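Local atomic coordinates of cyclopropane mycolic acid synthase 3 (Mycobacterium tuberculosis, PDB entry 1L1E), a protein that probably converts a double bond of an alpha mycolic acid into a cyclopropane ring, taking the methylene group from S-adenosyl-L-methionine. Residues A[33-38]-A[230-235]; A[137-142]-A[166-171]; A[65-70]-A[89-94]. All blocks are in the same frame, centred on the assembly; numbering follows the deposited sequence.

Contact 1: A[33-38]-A[230-235]; sequences YSCAYF and LHYART. With SAH (S-adenosyl-L-homocysteine), chain D; CO3 (carbonate ion), chain C.
Thr235 OG1 holds Ala36 N across the contact and is itself tied back to its own helix. The amide of Ala36 donates to OG1 over 3.0 Å. The hydroxyl donates to His231 O one turn back, at 2.7 Å. Thr235 N reaches the same carbonyl from the opposite face, so two donors grip it. OG1 stands anti to the carbonyl carbon (chi1 -59°), which sets it between His231 O and the loop.

Further along the loop, Phe38 lies against Arg234. The guanidinium rests flat on one face of the ring, with planes 1° apart. Arg234 CZ sits 3.9 Å from the centroid of the Phe38 ring, an off-centre cation-pi contact. Arg234 CD adds a CH-pi contact over the same ring. The arginine chain bends at chi2 and chi3 to lay the group there, and Asp41 takes its NH2 in a salt bridge. His231 offers one ring face to the edge of Tyr37, an edge-to-face pair inclined at 57° with centroids 4.9 Å apart.

At the other end of the contact, Cys35 CB packs against Tyr232 CD1 at 3.3 Å. Cys35 SG lies obliquely beside that ring, in a sulfur-aromatic contact. Tyr232 also meets Phe273 edge to face.

Residues of the same loop also bind the ligands. Tyr33 N donates to SAH OXT at 2.7 Å, and Ser34 OG donates to SAH O, while Lys52 also bonds to OG. Cys35 N donates to CO3 O3 at 2.6 Å; the carbonate probably comes from the crystallisation liquor. The Tyr232 side chain lies about 5 Å from that of Cys269, probably an active-site residue. Helix 229-245 thus backs a loop whose amides and hydroxyl face two anions, the cofactor carboxylate and the carbonate. Both would probably be stabilised by these donors.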
loop_
_atom_site.group_PDB
_atom_site.type_symbol
_atom_site.label_atom_id
_atom_site.label_comp_id
_atom_site.label_asym_id
_atom_site.label_seq_id
_atom_site.Cartn_x
_atom_site.Cartn_y
_atom_site.Cartn_z
ATOM N N TYR A 33 4.599 3.241 4.099
ATOM C CA TYR A 33 3.998 2.199 4.928
ATOM C C TYR A 33 3.344 1.140 4.054
ATOM O O TYR A 33 2.119 1.077 3.950
ATOM C CB TYR A 33 2.950 2.856 5.836
ATOM C CG TYR A 33 2.344 1.980 6.901
ATOM C CD1 TYR A 33 1.043 2.212 7.354
ATOM C CD2 TYR A 33 3.071 0.949 7.489
ATOM C CE1 TYR A 33 0.481 1.438 8.369
ATOM C CE2 TYR A 33 2.522 0.168 8.502
ATOM C CZ TYR A 33 1.225 0.417 8.938
ATOM O OH TYR A 33 0.675 -0.364 9.934
ATOM N N SER A 34 4.180 0.315 3.439
ATOM C CA SER A 34 3.751 -0.748 2.546
ATOM C C SER A 34 4.989 -1.548 2.139
ATOM O O SER A 34 6.113 -1.069 2.271
ATOM C CB SER A 34 3.076 -0.145 1.307
ATOM O OG SER A 34 3.894 0.846 0.691
ATOM N N CYS A 35 4.775 -2.770 1.664
ATOM C CA CYS A 35 5.859 -3.646 1.228
ATOM C C CYS A 35 6.909 -2.943 0.366
ATOM O O CYS A 35 6.584 -2.368 -0.670
ATOM C CB CYS A 35 5.290 -4.817 0.434
ATOM S SG CYS A 35 6.550 -5.962 -0.132
ATOM N N ALA A 36 8.171 -2.989 0.792
ATOM C CA ALA A 36 9.233 -2.350 0.017
ATOM C C ALA A 36 9.739 -3.304 -1.067
ATOM O O ALA A 36 9.291 -4.462 -1.148
ATOM C CB ALA A 36 10.381 -1.921 0.938
ATOM N N TYR A 37 10.647 -2.818 -1.912
ATOM C CA TYR A 37 11.204 -3.633 -2.990
ATOM C C TYR A 37 12.735 -3.641 -2.968
ATOM O O TYR A 37 13.377 -2.669 -3.361
ATOM C CB TYR A 37 10.693 -3.131 -4.338
ATOM C CG TYR A 37 11.127 -3.964 -5.532
ATOM C CD1 TYR A 37 10.999 -5.354 -5.532
ATOM C CD2 TYR A 37 11.629 -3.353 -6.678
ATOM C CE1 TYR A 37 11.359 -6.118 -6.647
ATOM C CE2 TYR A 37 11.993 -4.107 -7.806
ATOM C CZ TYR A 37 11.857 -5.480 -7.779
ATOM O OH TYR A 37 12.247 -6.214 -8.876
ATOM N N PHE A 38 13.315 -4.743 -2.505
ATOM C CA PHE A 38 14.766 -4.861 -2.443
ATOM C C PHE A 38 15.370 -5.303 -3.778
ATOM O O PHE A 38 15.689 -6.477 -3.963
ATOM C CB PHE A 38 15.171 -5.830 -1.326
ATOM C CG PHE A 38 14.776 -5.361 0.055
ATOM C CD1 PHE A 38 13.465 -5.520 0.516
ATOM C CD2 PHE A 38 15.705 -4.720 0.876
ATOM C CE1 PHE A 38 13.081 -5.040 1.780
ATOM C CE2 PHE A 38 15.338 -4.238 2.132
ATOM C CZ PHE A 38 14.015 -4.399 2.583
ATOM N N LEU A 230 8.510 -12.341 -0.671
ATOM C CA LEU A 230 9.683 -12.285 0.201
ATOM C C LEU A 230 10.173 -10.874 0.512
ATOM O O LEU A 230 10.911 -10.665 1.471
ATOM C CB LEU A 230 10.823 -13.121 -0.398
ATOM C CG LEU A 230 10.486 -14.603 -0.653
ATOM C CD1 LEU A 230 11.718 -15.341 -1.159
ATOM C CD2 LEU A 230 9.973 -15.255 0.627
ATOM N N HIS A 231 9.778 -9.901 -0.296
ATOM C CA HIS A 231 10.191 -8.528 -0.031
ATOM C C HIS A 231 9.378 -8.011 1.148
ATOM O O HIS A 231 9.847 -7.173 1.916
ATOM C CB HIS A 231 9.970 -7.652 -1.266
ATOM C CG HIS A 231 10.844 -8.019 -2.428
ATOM N ND1 HIS A 231 12.149 -7.585 -2.550
ATOM C CD2 HIS A 231 10.611 -8.811 -3.502
ATOM C CE1 HIS A 231 12.681 -8.091 -3.648
ATOM N NE2 HIS A 231 11.769 -8.840 -4.244
ATOM N N TYR A 232 8.161 -8.518 1.314
ATOM C CA TYR A 232 7.349 -8.047 2.429
ATOM C C TYR A 232 7.858 -8.621 3.741
ATOM O O TYR A 232 7.859 -7.940 4.760
ATOM C CB TYR A 232 5.868 -8.390 2.221
ATOM C CG TYR A 232 4.944 -7.592 3.116
ATOM C CD1 TYR A 232 5.240 -6.265 3.448
ATOM C CD2 TYR A 232 3.756 -8.140 3.599
ATOM C CE1 TYR A 232 4.381 -5.509 4.230
ATOM C CE2 TYR A 232 2.881 -7.386 4.386
ATOM C CZ TYR A 232 3.203 -6.071 4.695
ATOM O OH TYR A 232 2.347 -5.318 5.471
ATOM N N ALA A 233 8.310 -9.871 3.710
ATOM C CA ALA A 233 8.842 -10.513 4.905
ATOM C C ALA A 233 10.023 -9.698 5.449
ATOM O O ALA A 233 10.123 -9.465 6.649
ATOM C CB ALA A 233 9.295 -11.944 4.577
ATOM N N ARG A 234 10.905 -9.249 4.564
ATOM C CA ARG A 234 12.062 -8.476 5.007
ATOM C C ARG A 234 11.703 -7.049 5.443
ATOM O O ARG A 234 12.377 -6.454 6.292
ATOM C CB ARG A 234 13.127 -8.407 3.914
ATOM C CG ARG A 234 14.513 -8.252 4.516
ATOM C CD ARG A 234 15.292 -7.108 3.939
ATOM N NE ARG A 234 15.991 -7.483 2.722
ATOM C CZ ARG A 234 17.267 -7.200 2.493
ATOM N NH1 ARG A 234 17.967 -6.545 3.406
ATOM N NH2 ARG A 234 17.838 -7.563 1.353
ATOM N N THR A 235 10.655 -6.499 4.839
ATOM C CA THR A 235 10.197 -5.163 5.186
ATOM C C THR A 235 9.694 -5.249 6.627
ATOM O O THR A 235 10.084 -4.467 7.487
ATOM C CB THR A 235 9.034 -4.730 4.281
ATOM O OG1 THR A 235 9.461 -4.743 2.913
ATOM C CG2 THR A 235 8.552 -3.326 4.661
HETATM N N SAH D . 0.134 4.271 -0.124
HETATM C CA SAH D . 0.871 4.742 1.050
HETATM C CB SAH D . 0.040 4.534 2.336
HETATM C CG SAH D . -0.437 3.107 2.619
HETATM S SD SAH D . -1.393 2.952 4.136
HETATM C C SAH D . 2.210 3.998 1.186
HETATM O O SAH D . 2.499 3.161 0.325
HETATM O OXT SAH D . 2.933 4.242 2.163
HETATM C "C5'" SAH D . -3.097 2.988 3.482
HETATM C "C4'" SAH D . -3.541 4.336 2.902
HETATM O "O4'" SAH D . -4.788 4.235 2.157
HETATM C "C3'" SAH D . -3.801 5.398 3.967
HETATM O "O3'" SAH D . -3.351 6.666 3.438
HETATM C "C2'" SAH D . -5.296 5.367 4.135
HETATM O "O2'" SAH D . -5.790 6.550 4.768
HETATM C "C1'" SAH D . -5.735 5.184 2.714
HETATM N N9 SAH D . -7.120 4.691 2.553
HETATM C C8 SAH D . -7.766 3.642 3.127
HETATM N N7 SAH D . -8.995 3.442 2.783
HETATM C C5 SAH D . -9.221 4.465 1.870
HETATM C C6 SAH D . -10.356 4.855 1.087
HETATM N N6 SAH D . -11.527 4.199 1.121
HETATM N N1 SAH D . -10.224 5.956 0.262
HETATM C C2 SAH D . -9.043 6.622 0.220
HETATM N N3 SAH D . -7.914 6.347 0.905
HETATM C C4 SAH D . -8.074 5.246 1.721
HETATM C C CO3 C . 1.096 -3.672 1.334
HETATM O O1 CO3 C . 0.017 -3.954 0.336
HETATM O O2 CO3 C . 0.813 -3.668 2.667
HETATM O O3 CO3 C . 2.355 -3.435 0.901
#

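Contact 2: A[137-142]-A[166-171]; sequences GAFEHF and LHTIVR. With SAH (S-adenosyl-L-homocysteine), chain D; CO3 (carbonate ion), chain C.
Gly137, just past the end of strand 132-136, gives its N-H to His167 O of strand 163-170, a nearly straight bond of 3.0 Å (170°), and from there the chain turns through 139-142 with helical backbone angles. Thr168 OG1 donates to the same carbonyl from the other face of its plane. A water donates to it as well and accepts from Ala138 N.

Glu140 and Thr168 meet tip to tip, with Glu140 CD 3.3 Å from Thr168 CG2. The glutamate chain bends at chi2 (97°), which brings the carboxylate to the backbone N-H of Ile169. Ile169 N donates to Glu140 OE2 at 3.0 Å, approaching from above the carboxylate plane. Ile169 CG1 lies beside the same oxygen.

Strands 132-136 and 163-170 are parallel neighbours in the methyltransferase sheet. The loop after 132-136 lines the cofactor pocket, as in other Rossmann-like AdoMet-dependent methyltransferases: Gly137 O lies 3.3 Å from SAH C5', and Phe142 CE2 approaches the adenine.

The carbonate lies beside both segments. His167 NE2 donates to CO3 O3 at 2.8 Å, while Gln282 is hydrogen-bonded to ND1 and helps fix the ring. Glu140 OE2 comes within 2.5 Å of CO3 O1.

Leu166 CD2 packs on Phe139 CB at 3.8 Å. Leu166 CD1 lies over one face of the Phe139 ring, offset toward the rim, and Tyr147 stacks on that ring.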
loop_
_atom_site.group_PDB
_atom_site.type_symbol
_atom_site.label_atom_id
_atom_site.label_comp_id
_atom_site.label_asym_id
_atom_site.label_seq_id
_atom_site.Cartn_x
_atom_site.Cartn_y
_atom_site.Cartn_z
ATOM N N GLY A 137 -1.176 -0.463 -1.034
ATOM C CA GLY A 137 -1.519 -0.793 0.332
ATOM C C GLY A 137 -2.789 -0.150 0.859
ATOM O O GLY A 137 -2.960 -0.018 2.077
ATOM N N ALA A 138 -3.683 0.254 -0.035
ATOM C CA ALA A 138 -4.940 0.871 0.402
ATOM C C ALA A 138 -6.101 -0.116 0.306
ATOM O O ALA A 138 -6.961 -0.179 1.190
ATOM C CB ALA A 138 -5.245 2.081 -0.448
ATOM N N PHE A 139 -6.109 -0.864 -0.794
ATOM C CA PHE A 139 -7.131 -1.851 -1.115
ATOM C C PHE A 139 -7.512 -2.792 0.033
ATOM O O PHE A 139 -8.667 -3.198 0.143
ATOM C CB PHE A 139 -6.650 -2.670 -2.317
ATOM C CG PHE A 139 -7.722 -3.462 -2.989
ATOM C CD1 PHE A 139 -8.578 -2.862 -3.895
ATOM C CD2 PHE A 139 -7.879 -4.811 -2.713
ATOM C CE1 PHE A 139 -9.584 -3.601 -4.522
ATOM C CE2 PHE A 139 -8.876 -5.559 -3.328
ATOM C CZ PHE A 139 -9.732 -4.956 -4.236
ATOM N N GLU A 140 -6.547 -3.145 0.877
ATOM C CA GLU A 140 -6.802 -4.042 2.002
ATOM C C GLU A 140 -7.784 -3.458 3.018
ATOM O O GLU A 140 -8.363 -4.195 3.819
ATOM C CB GLU A 140 -5.493 -4.391 2.721
ATOM C CG GLU A 140 -4.467 -5.090 1.844
ATOM C CD GLU A 140 -3.434 -4.131 1.272
ATOM O OE1 GLU A 140 -3.817 -3.029 0.797
ATOM O OE2 GLU A 140 -2.238 -4.492 1.297
ATOM N N HIS A 141 -7.962 -2.138 2.986
ATOM C CA HIS A 141 -8.866 -1.457 3.916
ATOM C C HIS A 141 -10.280 -1.220 3.370
ATOM O O HIS A 141 -11.155 -0.778 4.107
ATOM C CB HIS A 141 -8.287 -0.091 4.301
ATOM C CG HIS A 141 -6.989 -0.166 5.037
ATOM N ND1 HIS A 141 -6.916 -0.328 6.403
ATOM C CD2 HIS A 141 -5.711 -0.100 4.595
ATOM C CE1 HIS A 141 -5.649 -0.354 6.773
ATOM N NE2 HIS A 141 -4.897 -0.219 5.694
ATOM N N PHE A 142 -10.501 -1.510 2.097
ATOM C CA PHE A 142 -11.797 -1.253 1.460
ATOM C C PHE A 142 -12.967 -2.152 1.881
ATOM O O PHE A 142 -14.083 -1.671 2.093
ATOM C CB PHE A 142 -11.657 -1.329 -0.068
ATOM C CG PHE A 142 -10.660 -0.352 -0.653
ATOM C CD1 PHE A 142 -10.287 -0.453 -1.989
ATOM C CD2 PHE A 142 -10.080 0.646 0.126
ATOM C CE1 PHE A 142 -9.345 0.425 -2.542
ATOM C CE2 PHE A 142 -9.141 1.524 -0.419
ATOM C CZ PHE A 142 -8.774 1.410 -1.756
ATOM N N LEU A 166 -2.353 -1.450 -9.097
ATOM C CA LEU A 166 -2.994 -1.817 -7.849
ATOM C C LEU A 166 -2.030 -2.746 -7.113
ATOM O O LEU A 166 -1.747 -3.835 -7.584
ATOM C CB LEU A 166 -4.300 -2.569 -8.145
ATOM C CG LEU A 166 -5.503 -2.489 -7.203
ATOM C CD1 LEU A 166 -6.290 -3.803 -7.288
ATOM C CD2 LEU A 166 -5.069 -2.229 -5.790
ATOM N N HIS A 167 -1.546 -2.301 -5.959
ATOM C CA HIS A 167 -0.608 -3.056 -5.142
ATOM C C HIS A 167 -1.343 -3.408 -3.853
ATOM O O HIS A 167 -1.803 -2.524 -3.131
ATOM C CB HIS A 167 0.632 -2.176 -4.900
ATOM C CG HIS A 167 1.513 -2.628 -3.780
ATOM N ND1 HIS A 167 2.887 -2.555 -3.853
ATOM C CD2 HIS A 167 1.226 -3.076 -2.535
ATOM C CE1 HIS A 167 3.407 -2.935 -2.701
ATOM N NE2 HIS A 167 2.421 -3.256 -1.883
ATOM N N THR A 168 -1.462 -4.702 -3.572
ATOM C CA THR A 168 -2.192 -5.143 -2.391
ATOM C C THR A 168 -1.805 -6.538 -1.925
ATOM O O THR A 168 -1.313 -7.350 -2.707
ATOM C CB THR A 168 -3.715 -5.174 -2.688
ATOM O OG1 THR A 168 -4.156 -3.853 -3.022
ATOM C CG2 THR A 168 -4.494 -5.678 -1.492
ATOM N N ILE A 169 -2.032 -6.782 -0.640
ATOM C CA ILE A 169 -1.789 -8.067 -0.018
ATOM C C ILE A 169 -2.854 -8.985 -0.613
ATOM O O ILE A 169 -3.988 -8.561 -0.836
ATOM C CB ILE A 169 -1.991 -7.982 1.531
ATOM C CG1 ILE A 169 -0.792 -7.277 2.172
ATOM C CG2 ILE A 169 -2.199 -9.375 2.139
ATOM C CD1 ILE A 169 -1.025 -6.878 3.623
ATOM N N VAL A 170 -2.485 -10.227 -0.892
ATOM C CA VAL A 170 -3.447 -11.209 -1.435
ATOM C C VAL A 170 -3.223 -12.567 -0.783
ATOM O O VAL A 170 -2.153 -12.837 -0.227
ATOM C CB VAL A 170 -3.276 -11.370 -2.948
ATOM C CG1 VAL A 170 -3.534 -10.077 -3.723
ATOM C CG2 VAL A 170 -1.872 -11.831 -3.341
ATOM N N ARG A 171 -4.243 -13.394 -0.862
ATOM C CA ARG A 171 -4.184 -14.751 -0.305
ATOM C C ARG A 171 -3.699 -15.706 -1.393
ATOM O O ARG A 171 -4.211 -15.698 -2.522
ATOM C CB ARG A 171 -5.561 -15.166 0.200
ATOM C CG ARG A 171 -6.008 -14.353 1.415
ATOM C CD ARG A 171 -7.512 -14.094 1.437
ATOM N NE ARG A 171 -8.263 -15.174 2.088
ATOM C CZ ARG A 171 -9.408 -14.991 2.754
ATOM N NH1 ARG A 171 -9.953 -13.773 2.868
ATOM N NH2 ARG A 171 -10.093 -15.978 3.348
HETATM N N SAH D . 0.134 4.271 -0.124
HETATM C CA SAH D . 0.871 4.742 1.050
HETATM C CB SAH D . 0.040 4.534 2.336
HETATM C CG SAH D . -0.437 3.107 2.619
HETATM S SD SAH D . -1.393 2.952 4.136
HETATM C C SAH D . 2.210 3.998 1.186
HETATM O O SAH D . 2.499 3.161 0.325
HETATM O OXT SAH D . 2.933 4.242 2.163
HETATM C "C5'" SAH D . -3.097 2.988 3.482
HETATM C "C4'" SAH D . -3.541 4.336 2.902
HETATM O "O4'" SAH D . -4.788 4.235 2.157
HETATM C "C3'" SAH D . -3.801 5.398 3.967
HETATM O "O3'" SAH D . -3.351 6.666 3.438
HETATM C "C2'" SAH D . -5.296 5.367 4.135
HETATM O "O2'" SAH D . -5.790 6.550 4.768
HETATM C "C1'" SAH D . -5.735 5.184 2.714
HETATM N N9 SAH D . -7.120 4.691 2.553
HETATM C C8 SAH D . -7.766 3.642 3.127
HETATM N N7 SAH D . -8.995 3.442 2.783
HETATM C C5 SAH D . -9.221 4.465 1.870
HETATM C C6 SAH D . -10.356 4.855 1.087
HETATM N N6 SAH D . -11.527 4.199 1.121
HETATM N N1 SAH D . -10.224 5.956 0.262
HETATM C C2 SAH D . -9.043 6.622 0.220
HETATM N N3 SAH D . -7.914 6.347 0.905
HETATM C C4 SAH D . -8.074 5.246 1.721
HETATM C C CO3 C . 1.096 -3.672 1.334
HETATM O O1 CO3 C . 0.017 -3.954 0.336
HETATM O O2 CO3 C . 0.813 -3.668 2.667
HETATM O O3 CO3 C . 2.355 -3.435 0.901
HETATM O O HOH W 1 -4.008 -0.440 -2.881
#

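Contact 3: A[65-70]-A[89-94]; sequences GMTLLD and NVVGLT. With SAH (S-adenosyl-L-homocysteine), chain D.
Leu69 and Leu93 cross obliquely on one face of the sheet. With CG anti to its backbone N (chi1 169°), Leu69 turns its CD1 toward the neighbouring strand, where it meets Leu93 CG at 3.9 Å and Val91 CG1 at 4.2 Å. Thr67, Asn89 and Val91 point to this same face. Phe126 touches both leucines.

Leu68, Val90 and Asp70 point to the other face, toward helix 77-86. Leu68 CB and Val90 CG1 pack loosely there, 4.3 Å apart. Asp70 stands beside Gly92, which has no side chain.

The strands run parallel, with axes at 20°, and pair Thr67 with Asn89 through Asp70 with Gly92. Five backbone bonds join them, from Asn89 N to Met66 O at 2.8 Å up to Leu93 N to Asp70 O at 3.0 Å. Asn89 ND2 adds a weak bond to Met66 O, while Asn89 OD1 accepts from Ser115 N.

With helix 77-86 they form a beta-alpha-beta crossover of the Rossmann-like fold. Thr94 OG1 bonds weakly to SAH O2' at 3.4 Å, while Ser96 N is hydrogen-bonded to the same OG1. Strand pairing through backbone groups and apolar side chains thus sets the Thr94 hydroxyl, at the C-terminal end of 89-94, beside the cofactor ribose.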
loop_
_atom_site.group_PDB
_atom_site.type_symbol
_atom_site.label_atom_id
_atom_site.label_comp_id
_atom_site.label_asym_id
_atom_site.label_seq_id
_atom_site.Cartn_x
_atom_site.Cartn_y
_atom_site.Cartn_z
ATOM N N GLY A 65 3.682 16.212 -17.675
ATOM C CA GLY A 65 2.454 16.944 -17.896
ATOM C C GLY A 65 1.176 16.184 -17.609
ATOM O O GLY A 65 0.109 16.800 -17.566
ATOM N N MET A 66 1.272 14.864 -17.428
ATOM C CA MET A 66 0.101 14.039 -17.118
ATOM C C MET A 66 -0.309 14.280 -15.671
ATOM O O MET A 66 0.444 14.864 -14.888
ATOM C CB MET A 66 0.412 12.543 -17.244
ATOM C CG MET A 66 0.615 11.968 -18.637
ATOM S SD MET A 66 0.990 10.181 -18.456
ATOM C CE MET A 66 1.028 9.682 -20.184
ATOM N N THR A 67 -1.498 13.803 -15.319
ATOM C CA THR A 67 -2.005 13.920 -13.961
ATOM C C THR A 67 -2.080 12.504 -13.389
ATOM O O THR A 67 -2.588 11.586 -14.033
ATOM C CB THR A 67 -3.419 14.551 -13.929
ATOM O OG1 THR A 67 -3.398 15.824 -14.592
ATOM C CG2 THR A 67 -3.888 14.741 -12.485
ATOM N N LEU A 68 -1.545 12.328 -12.189
ATOM C CA LEU A 68 -1.570 11.040 -11.526
ATOM C C LEU A 68 -2.398 11.135 -10.255
ATOM O O LEU A 68 -2.277 12.101 -9.504
ATOM C CB LEU A 68 -0.151 10.593 -11.165
ATOM C CG LEU A 68 -0.094 9.504 -10.080
ATOM C CD1 LEU A 68 -0.554 8.166 -10.661
ATOM C CD2 LEU A 68 1.335 9.399 -9.524
ATOM N N LEU A 69 -3.251 10.135 -10.042
ATOM C CA LEU A 69 -4.076 10.042 -8.847
ATOM C C LEU A 69 -3.496 8.950 -7.952
ATOM O O LEU A 69 -3.282 7.815 -8.401
ATOM C CB LEU A 69 -5.522 9.652 -9.199
ATOM C CG LEU A 69 -6.391 9.274 -7.997
ATOM C CD1 LEU A 69 -6.597 10.477 -7.095
ATOM C CD2 LEU A 69 -7.738 8.730 -8.485
ATOM N N ASP A 70 -3.246 9.292 -6.695
ATOM C CA ASP A 70 -2.728 8.333 -5.726
ATOM C C ASP A 70 -3.868 8.030 -4.770
ATOM O O ASP A 70 -4.239 8.882 -3.965
ATOM C CB ASP A 70 -1.583 8.916 -4.904
ATOM C CG ASP A 70 -0.916 7.870 -4.018
ATOM O OD1 ASP A 70 -1.626 6.967 -3.521
ATOM O OD2 ASP A 70 0.314 7.950 -3.807
ATOM N N ASN A 89 1.794 15.973 -12.735
ATOM C CA ASN A 89 0.922 16.673 -11.796
ATOM C C ASN A 89 0.320 15.546 -10.959
ATOM O O ASN A 89 0.179 14.424 -11.455
ATOM C CB ASN A 89 -0.199 17.404 -12.553
ATOM C CG ASN A 89 0.334 18.360 -13.605
ATOM O OD1 ASN A 89 0.904 19.412 -13.282
ATOM N ND2 ASN A 89 0.162 17.995 -14.871
ATOM N N VAL A 90 -0.031 15.827 -9.708
ATOM C CA VAL A 90 -0.593 14.786 -8.854
ATOM C C VAL A 90 -1.798 15.208 -8.010
ATOM O O VAL A 90 -2.100 16.391 -7.855
ATOM C CB VAL A 90 0.490 14.204 -7.882
ATOM C CG1 VAL A 90 1.669 13.659 -8.675
ATOM C CG2 VAL A 90 0.972 15.275 -6.923
ATOM N N VAL A 91 -2.485 14.202 -7.477
ATOM C CA VAL A 91 -3.642 14.393 -6.610
ATOM C C VAL A 91 -3.675 13.133 -5.752
ATOM O O VAL A 91 -3.560 12.019 -6.272
ATOM C CB VAL A 91 -4.971 14.490 -7.398
ATOM C CG1 VAL A 91 -6.137 14.641 -6.429
ATOM C CG2 VAL A 91 -4.943 15.673 -8.347
ATOM N N GLY A 92 -3.810 13.301 -4.446
ATOM C CA GLY A 92 -3.845 12.144 -3.582
ATOM C C GLY A 92 -5.014 12.161 -2.620
ATOM O O GLY A 92 -5.382 13.210 -2.087
ATOM N N LEU A 93 -5.601 10.991 -2.405
ATOM C CA LEU A 93 -6.714 10.867 -1.478
ATOM C C LEU A 93 -6.245 10.047 -0.299
ATOM O O LEU A 93 -5.470 9.097 -0.462
ATOM C CB LEU A 93 -7.892 10.157 -2.136
ATOM C CG LEU A 93 -8.185 10.605 -3.558
ATOM C CD1 LEU A 93 -9.326 9.780 -4.145
ATOM C CD2 LEU A 93 -8.513 12.084 -3.543
ATOM N N THR A 94 -6.705 10.440 0.885
ATOM C CA THR A 94 -6.393 9.751 2.126
ATOM C C THR A 94 -7.549 9.969 3.101
ATOM O O THR A 94 -8.295 10.946 2.973
ATOM C CB THR A 94 -5.098 10.295 2.778
ATOM O OG1 THR A 94 -4.996 9.781 4.112
ATOM C CG2 THR A 94 -5.108 11.836 2.829
HETATM N N SAH D . 0.134 4.271 -0.124
HETATM C CA SAH D . 0.871 4.742 1.050
HETATM C CB SAH D . 0.040 4.534 2.336
HETATM C CG SAH D . -0.437 3.107 2.619
HETATM S SD SAH D . -1.393 2.952 4.136
HETATM C C SAH D . 2.210 3.998 1.186
HETATM O O SAH D . 2.499 3.161 0.325
HETATM O OXT SAH D . 2.933 4.242 2.163
HETATM C "C5'" SAH D . -3.097 2.988 3.482
HETATM C "C4'" SAH D . -3.541 4.336 2.902
HETATM O "O4'" SAH D . -4.788 4.235 2.157
HETATM C "C3'" SAH D . -3.801 5.398 3.967
HETATM O "O3'" SAH D . -3.351 6.666 3.438
HETATM C "C2'" SAH D . -5.296 5.367 4.135
HETATM O "O2'" SAH D . -5.790 6.550 4.768
HETATM C "C1'" SAH D . -5.735 5.184 2.714
HETATM N N9 SAH D . -7.120 4.691 2.553
HETATM C C8 SAH D . -7.766 3.642 3.127
HETATM N N7 SAH D . -8.995 3.442 2.783
HETATM C C5 SAH D . -9.221 4.465 1.870
HETATM C C6 SAH D . -10.356 4.855 1.087
HETATM N N6 SAH D . -11.527 4.199 1.121
HETATM N N1 SAH D . -10.224 5.956 0.262
HETATM C C2 SAH D . -9.043 6.622 0.220
HETATM N N3 SAH D . -7.914 6.347 0.905
HETATM C C4 SAH D . -8.074 5.246 1.721
#

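Overall arrangement
Along the chain the order is 33-38, contact 3, contact 2 and then 230-235, so contact 1 encloses the other two. Contacts 2 and 3 both reach the same mixed sheet, their centres about 19 Å apart. Contact 3 pairs strands 67-71 and 89-94; contact 2 joins strand 163-170 to the loop after 132-136. Contact 1 packs an N-terminal loop on helix 229-245. Its centre is about 14 Å from that of contact 2, which it touches, and about 24 Å from that of contact 3, across the middle of the chain. All three reach SAH, while contacts 1 and 2 share the carbonate. Distant parts of the sequence thus build one cofactor pocket and the anion site beside it.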